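Local coordinates for protein probable amino acid aminotransferase (PDB 6Q1R) that is a probable amino acid aminotransferase of the class IV family, holding pyridoxal-5'-phosphate in its active site, at residues G249-S254 with P274-F279; G120-G125 with S255-A260. All coordinates share one frame; numbering follows the deposited sequence.

Starting at the N terminus, the chain first builds the five-stranded antiparallel sheet and then enters helix 116-124, which carries residues 120-125. Contact 2 closes a long loop from there to residues 255-260, with 129 residues between its segments. Before it closes, strand 249-253 has opened contact 1, a shorter loop that ends 19 intervening residues later at residues 274-279, the start of helix 275-286. The loops cross, because their segments alternate. Both reach the mixed sheet, where 249-253 and 259-265 are antiparallel neighbours, joined by a probable hydrogen bond from Leu-252 N to Ala-260 O. The turn between these strands runs past the phosphate of pyridoxal-5'-phosphate, which both contacts touch.

Contact 1. Residues G249-S254 with P274-F279; sequences GIWLVS and PIAEVF. With PLP (pyridoxal-5'-phosphate), chain H.
Trp-251 and Phe-279 lie face to face, and this offset stack carries most of the contact. The centroid of the six-membered ring of Trp-251 is 3.8 Å from that of the Phe-279 ring, and the planes are inclined by only 11°. Phe-279 CE2 comes to 3.4 Å from Trp-251 CG, while Phe-279 CG sits 3.6 Å from Trp-251 CE2, evidence that the phenyl ring spans the seam between the two indole rings. The two side chains run past each other in opposite directions, each reaching from its own backbone toward the other. In Phe-279 this follows from CG standing opposite the backbone N (chi1 -163°), which swings the ring off the helix toward the strand. Phe-279 N donates to Ile-275 O, 3.0 Å.

Elsewhere the fit is looser and apolar. At the edge of the indole, near its plane, Ile-275 CG2 lies 3.9 Å from Trp-251 CH2, with the alpha carbon of Ala-276 close to CZ2. Val-253 CG2 meets the rim of the phenyl ring at 4.3 Å from Phe-279 CE2. No hydrogen bond crosses between the segments. Trp-251, Phe-279 and Val-253 are buried, and Val-191 and Leu-223 add contacts on Phe-279; Ile-275 and Ala-276 are partly exposed, and the helix side bearing Glu-277 is exposed.

Strand 249-253 and helix 275-279 run roughly parallel, at 28°, with axes 9.8 Å apart. A C-terminal helix is thus laid over one face of the mixed sheet, whose strand 249-253 runs on to Ser-254 beside the phosphate of pyridoxal-5'-phosphate, in the fold of class IV aminotransferases.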
loop_
_atom_site.group_PDB
_atom_site.type_symbol
_atom_site.label_atom_id
_atom_site.label_comp_id
_atom_site.label_asym_id
_atom_site.label_seq_id
_atom_site.Cartn_x
_atom_site.Cartn_y
_atom_site.Cartn_z
ATOM N N GLY B 249 5.874 17.869 -26.168
ATOM C CA GLY B 249 6.722 17.009 -25.371
ATOM C C GLY B 249 6.056 16.490 -24.113
ATOM O O GLY B 249 5.219 17.169 -23.513
ATOM N N ILE B 250 6.426 15.277 -23.706
ATOM C CA ILE B 250 5.936 14.659 -22.480
ATOM C C ILE B 250 7.136 14.213 -21.660
ATOM O O ILE B 250 8.097 13.655 -22.200
ATOM C CB ILE B 250 5.009 13.461 -22.772
ATOM C CG1 ILE B 250 3.951 13.843 -23.813
ATOM C CG2 ILE B 250 4.372 12.944 -21.481
ATOM C CD1 ILE B 250 3.040 12.702 -24.215
ATOM N N TRP B 251 7.085 14.465 -20.357
ATOM C CA TRP B 251 8.160 14.069 -19.464
ATOM C C TRP B 251 7.580 13.451 -18.206
ATOM O O TRP B 251 6.484 13.808 -17.765
ATOM C CB TRP B 251 9.051 15.253 -19.088
ATOM C CG TRP B 251 9.840 15.782 -20.234
ATOM C CD1 TRP B 251 11.091 15.398 -20.616
ATOM C CD2 TRP B 251 9.421 16.780 -21.169
ATOM N NE1 TRP B 251 11.485 16.108 -21.723
ATOM C CE2 TRP B 251 10.476 16.963 -22.083
ATOM C CE3 TRP B 251 8.258 17.541 -21.318
ATOM C CZ2 TRP B 251 10.405 17.876 -23.131
ATOM C CZ3 TRP B 251 8.189 18.446 -22.358
ATOM C CH2 TRP B 251 9.253 18.607 -23.252
ATOM N N LEU B 252 8.321 12.503 -17.647
ATOM C CA LEU B 252 8.040 11.957 -16.327
ATOM C C LEU B 252 9.096 12.507 -15.378
ATOM O O LEU B 252 10.273 12.137 -15.461
ATOM C CB LEU B 252 8.032 10.431 -16.358
ATOM C CG LEU B 252 6.905 9.860 -17.216
ATOM C CD1 LEU B 252 6.931 8.345 -17.196
ATOM C CD2 LEU B 252 5.556 10.392 -16.747
ATOM N N VAL B 253 8.676 13.393 -14.491
ATOM C CA VAL B 253 9.578 14.139 -13.625
ATOM C C VAL B 253 9.538 13.535 -12.229
ATOM O O VAL B 253 8.469 13.164 -11.732
ATOM C CB VAL B 253 9.196 15.631 -13.609
ATOM C CG1 VAL B 253 10.206 16.440 -12.823
ATOM C CG2 VAL B 253 9.094 16.144 -15.031
ATOM N N SER B 254 10.710 13.394 -11.614
ATOM C CA SER B 254 10.820 12.834 -10.274
ATOM C C SER B 254 12.166 13.236 -9.690
ATOM O O SER B 254 13.050 13.725 -10.398
ATOM C CB SER B 254 10.656 11.310 -10.292
ATOM O OG SER B 254 11.668 10.693 -11.075
ATOM N N PRO B 274 12.587 20.719 -30.522
ATOM C CA PRO B 274 13.748 21.428 -29.954
ATOM C C PRO B 274 13.627 21.716 -28.464
ATOM O O PRO B 274 14.646 21.849 -27.775
ATOM C CB PRO B 274 13.794 22.714 -30.782
ATOM C CG PRO B 274 13.303 22.283 -32.124
ATOM C CD PRO B 274 12.271 21.199 -31.881
ATOM N N ILE B 275 12.400 21.795 -27.946
ATOM C CA ILE B 275 12.173 22.061 -26.533
ATOM C C ILE B 275 12.750 20.975 -25.629
ATOM O O ILE B 275 12.891 21.189 -24.418
ATOM C CB ILE B 275 10.661 22.240 -26.291
ATOM C CG1 ILE B 275 10.408 22.898 -24.933
ATOM C CG2 ILE B 275 9.950 20.899 -26.392
ATOM C CD1 ILE B 275 9.317 23.943 -24.949
ATOM N N ALA B 276 13.077 19.801 -26.176
ATOM C CA ALA B 276 13.538 18.702 -25.330
ATOM C C ALA B 276 14.897 18.988 -24.695
ATOM O O ALA B 276 15.139 18.573 -23.555
ATOM C CB ALA B 276 13.595 17.401 -26.132
ATOM N N GLU B 277 15.797 19.681 -25.402
ATOM C CA GLU B 277 17.108 19.951 -24.815
ATOM C C GLU B 277 17.030 21.011 -23.724
ATOM O O GLU B 277 17.725 20.907 -22.705
ATOM C CB GLU B 277 18.120 20.372 -25.881
ATOM C CG GLU B 277 18.508 19.282 -26.870
ATOM C CD GLU B 277 17.686 19.316 -28.144
ATOM O OE1 GLU B 277 18.009 20.136 -29.032
ATOM O OE2 GLU B 277 16.724 18.531 -28.257
ATOM N N VAL B 278 16.198 22.040 -23.913
ATOM C CA VAL B 278 16.065 23.058 -22.875
ATOM C C VAL B 278 15.346 22.498 -21.655
ATOM O O VAL B 278 15.634 22.903 -20.522
ATOM C CB VAL B 278 15.369 24.323 -23.416
ATOM C CG1 VAL B 278 16.279 25.052 -24.384
ATOM C CG2 VAL B 278 14.055 23.986 -24.082
ATOM N N PHE B 279 14.407 21.569 -21.850
ATOM C CA PHE B 279 13.686 21.016 -20.709
ATOM C C PHE B 279 14.645 20.308 -19.763
ATOM O O PHE B 279 14.503 20.397 -18.538
ATOM C CB PHE B 279 12.584 20.066 -21.173
ATOM C CG PHE B 279 11.558 19.770 -20.114
ATOM C CD1 PHE B 279 10.446 20.582 -19.966
ATOM C CD2 PHE B 279 11.709 18.688 -19.262
ATOM C CE1 PHE B 279 9.502 20.318 -18.995
ATOM C CE2 PHE B 279 10.770 18.421 -18.290
ATOM C CZ PHE B 279 9.665 19.234 -18.157
HETATM N N1 PLP H . 4.430 10.278 -8.264
HETATM C C2 PLP H . 4.445 9.286 -7.342
HETATM C C2A PLP H . 3.333 8.271 -7.287
HETATM C C3 PLP H . 5.571 9.203 -6.379
HETATM O O3 PLP H . 5.629 8.223 -5.430
HETATM C C4 PLP H . 6.646 10.215 -6.474
HETATM C C4A PLP H . 7.745 10.128 -5.485
HETATM C C5 PLP H . 6.507 11.261 -7.524
HETATM C C6 PLP H . 5.392 11.211 -8.360
HETATM C C5A PLP H . 7.527 12.360 -7.743
HETATM O O4P PLP H . 7.848 13.093 -6.563
HETATM P P PLP H . 9.166 14.023 -6.555
HETATM O O1P PLP H . 10.356 13.098 -6.648
HETATM O O2P PLP H . 9.214 14.818 -5.274
HETATM O O3P PLP H . 9.114 14.979 -7.725
#

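Contact 2. Residues G120-G125 with S255-A260; sequences GARRDG and SMTLAA. With PLP (pyridoxal-5'-phosphate), chain H.
Arg-122 reaches from helix 116-124 to the carbonyl of Met-256, and its side chain can be traced atom by atom. From CB the chain leaves with CG opposite the carbonyl carbon (chi1 -63°) and stays extended as far as NE. CG passes the methyl of Thr-257, 4.3 Å from its CG2. CD is 4.0 Å from Leu-258 CD2, and Arg-122 NE lies 3.3 Å from that same CD2. The methyl sits over one face of the guanidinium, toward its rim, with Leu-258 CD2 3.3 Å from Arg-122 CZ. At the tip NH1 forms a salt bridge with Glu-88, and NH2 donates to Met-256 O at 2.8 Å, with an N-H...O angle of 153°. The bond meets the carbonyl at a C=O...N angle of 160°, from slightly outside its plane. With polar partners at NH1 and NH2 and an apolar methyl over the face, the rotation of the guanidinium is restrained.

Met-256 lies in the connection between antiparallel strands 249-253 and 259-265, which forms part of the phosphate-binding cup of this class IV aminotransferase fold. Ser-255 N donates to O1P of pyridoxal-5'-phosphate at 2.6 Å, and the Ser-255 hydroxyl has His-49 as a partner. Met-256, next along the chain, therefore links the cup to the helix through its carbonyl.

Beside Arg-122 on the helix, Ala-121 packs against the turn and the strand that follows. Its CB lies 3.8 Å from Thr-257 CG2 and 4.1 Å from Ala-260 CB, and Val-126 touches both alanines. Gly-125, with positive phi, then takes the chain out of the helix into strand 126-132, the parallel neighbour of 259-265.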
loop_
_atom_site.group_PDB
_atom_site.type_symbol
_atom_site.label_atom_id
_atom_site.label_comp_id
_atom_site.label_asym_id
_atom_site.label_seq_id
_atom_site.Cartn_x
_atom_site.Cartn_y
_atom_site.Cartn_z
ATOM N N GLY B 120 19.784 5.655 -17.918
ATOM C CA GLY B 120 19.301 5.472 -19.277
ATOM C C GLY B 120 18.036 6.263 -19.554
ATOM O O GLY B 120 17.877 6.836 -20.637
ATOM N N ALA B 121 17.116 6.303 -18.581
ATOM C CA ALA B 121 15.868 7.039 -18.766
ATOM C C ALA B 121 16.133 8.526 -18.947
ATOM O O ALA B 121 15.477 9.188 -19.760
ATOM C CB ALA B 121 14.939 6.798 -17.579
ATOM N N ARG B 122 17.081 9.073 -18.179
ATOM C CA ARG B 122 17.518 10.448 -18.395
ATOM C C ARG B 122 18.141 10.593 -19.774
ATOM O O ARG B 122 17.891 11.575 -20.481
ATOM C CB ARG B 122 18.548 10.846 -17.338
ATOM C CG ARG B 122 18.067 10.862 -15.905
ATOM C CD ARG B 122 19.158 11.432 -15.010
ATOM N NE ARG B 122 18.957 11.086 -13.606
ATOM C CZ ARG B 122 19.919 11.115 -12.688
ATOM N NH1 ARG B 122 21.148 11.484 -13.028
ATOM N NH2 ARG B 122 19.653 10.781 -11.432
ATOM N N ARG B 123 18.969 9.622 -20.157
ATOM C CA ARG B 123 19.756 9.690 -21.382
ATOM C C ARG B 123 18.913 9.397 -22.620
ATOM O O ARG B 123 18.953 10.154 -23.596
ATOM C CB ARG B 123 20.937 8.721 -21.269
ATOM C CG ARG B 123 21.890 8.698 -22.444
ATOM C CD ARG B 123 23.011 7.689 -22.201
ATOM N NE ARG B 123 22.498 6.336 -21.995
ATOM C CZ ARG B 123 22.323 5.457 -22.980
ATOM N NH1 ARG B 123 22.613 5.788 -24.231
ATOM N NH2 ARG B 123 21.843 4.244 -22.714
ATOM N N ASP B 124 18.147 8.301 -22.604
ATOM C CA ASP B 124 17.449 7.822 -23.792
ATOM C C ASP B 124 15.955 8.119 -23.802
ATOM O O ASP B 124 15.354 8.150 -24.881
ATOM C CB ASP B 124 17.636 6.307 -23.946
ATOM C CG ASP B 124 19.089 5.893 -23.927
ATOM O OD1 ASP B 124 19.422 4.963 -23.161
ATOM O OD2 ASP B 124 19.901 6.518 -24.647
ATOM N N GLY B 125 15.339 8.325 -22.642
ATOM C CA GLY B 125 13.901 8.471 -22.569
ATOM C C GLY B 125 13.211 7.140 -22.360
ATOM O O GLY B 125 13.834 6.081 -22.255
ATOM N N SER B 255 12.310 13.031 -8.380
ATOM C CA SER B 255 13.535 13.447 -7.706
ATOM C C SER B 255 14.728 12.614 -8.146
ATOM O O SER B 255 15.852 13.126 -8.210
ATOM C CB SER B 255 13.365 13.354 -6.191
ATOM O OG SER B 255 12.362 14.247 -5.746
ATOM N N MET B 256 14.506 11.333 -8.436
ATOM C CA MET B 256 15.573 10.426 -8.838
ATOM C C MET B 256 15.808 10.497 -10.345
ATOM O O MET B 256 16.904 10.847 -10.797
ATOM C CB MET B 256 15.218 9.004 -8.385
ATOM C CG MET B 256 16.376 8.028 -8.389
ATOM S SD MET B 256 17.832 8.733 -7.593
ATOM C CE MET B 256 17.192 9.116 -5.962
ATOM N N THR B 257 14.787 10.165 -11.130
ATOM C CA THR B 257 14.813 10.347 -12.579
ATOM C C THR B 257 14.400 11.783 -12.860
ATOM O O THR B 257 13.209 12.099 -12.873
ATOM C CB THR B 257 13.868 9.367 -13.265
ATOM O OG1 THR B 257 13.885 8.111 -12.575
ATOM C CG2 THR B 257 14.290 9.159 -14.708
ATOM N N LEU B 258 15.382 12.664 -13.067
ATOM C CA LEU B 258 15.086 14.094 -13.143
ATOM C C LEU B 258 14.068 14.396 -14.236
ATOM O O LEU B 258 13.002 14.960 -13.969
ATOM C CB LEU B 258 16.367 14.905 -13.351
ATOM C CG LEU B 258 17.319 15.026 -12.162
ATOM C CD1 LEU B 258 16.518 15.289 -10.900
ATOM C CD2 LEU B 258 18.181 13.811 -11.994
ATOM N N ALA B 259 14.370 14.014 -15.473
ATOM C CA ALA B 259 13.445 14.265 -16.575
ATOM C C ALA B 259 13.603 13.156 -17.602
ATOM O O ALA B 259 14.610 13.104 -18.315
ATOM C CB ALA B 259 13.699 15.633 -17.203
ATOM N N ALA B 260 12.602 12.281 -17.678
ATOM C CA ALA B 260 12.563 11.190 -18.644
ATOM C C ALA B 260 11.508 11.530 -19.692
ATOM O O ALA B 260 10.312 11.572 -19.388
ATOM C CB ALA B 260 12.264 9.861 -17.955
HETATM N N1 PLP H . 4.430 10.278 -8.264
HETATM C C2 PLP H . 4.445 9.286 -7.342
HETATM C C2A PLP H . 3.333 8.271 -7.287
HETATM C C3 PLP H . 5.571 9.203 -6.379
HETATM O O3 PLP H . 5.629 8.223 -5.430
HETATM C C4 PLP H . 6.646 10.215 -6.474
HETATM C C4A PLP H . 7.745 10.128 -5.485
HETATM C C5 PLP H . 6.507 11.261 -7.524
HETATM C C6 PLP H . 5.392 11.211 -8.360
HETATM C C5A PLP H . 7.527 12.360 -7.743
HETATM O O4P PLP H . 7.848 13.093 -6.563
HETATM P P PLP H . 9.166 14.023 -6.555
HETATM O O1P PLP H . 10.356 13.098 -6.648
HETATM O O2P PLP H . 9.214 14.818 -5.274
HETATM O O3P PLP H . 9.114 14.979 -7.725
#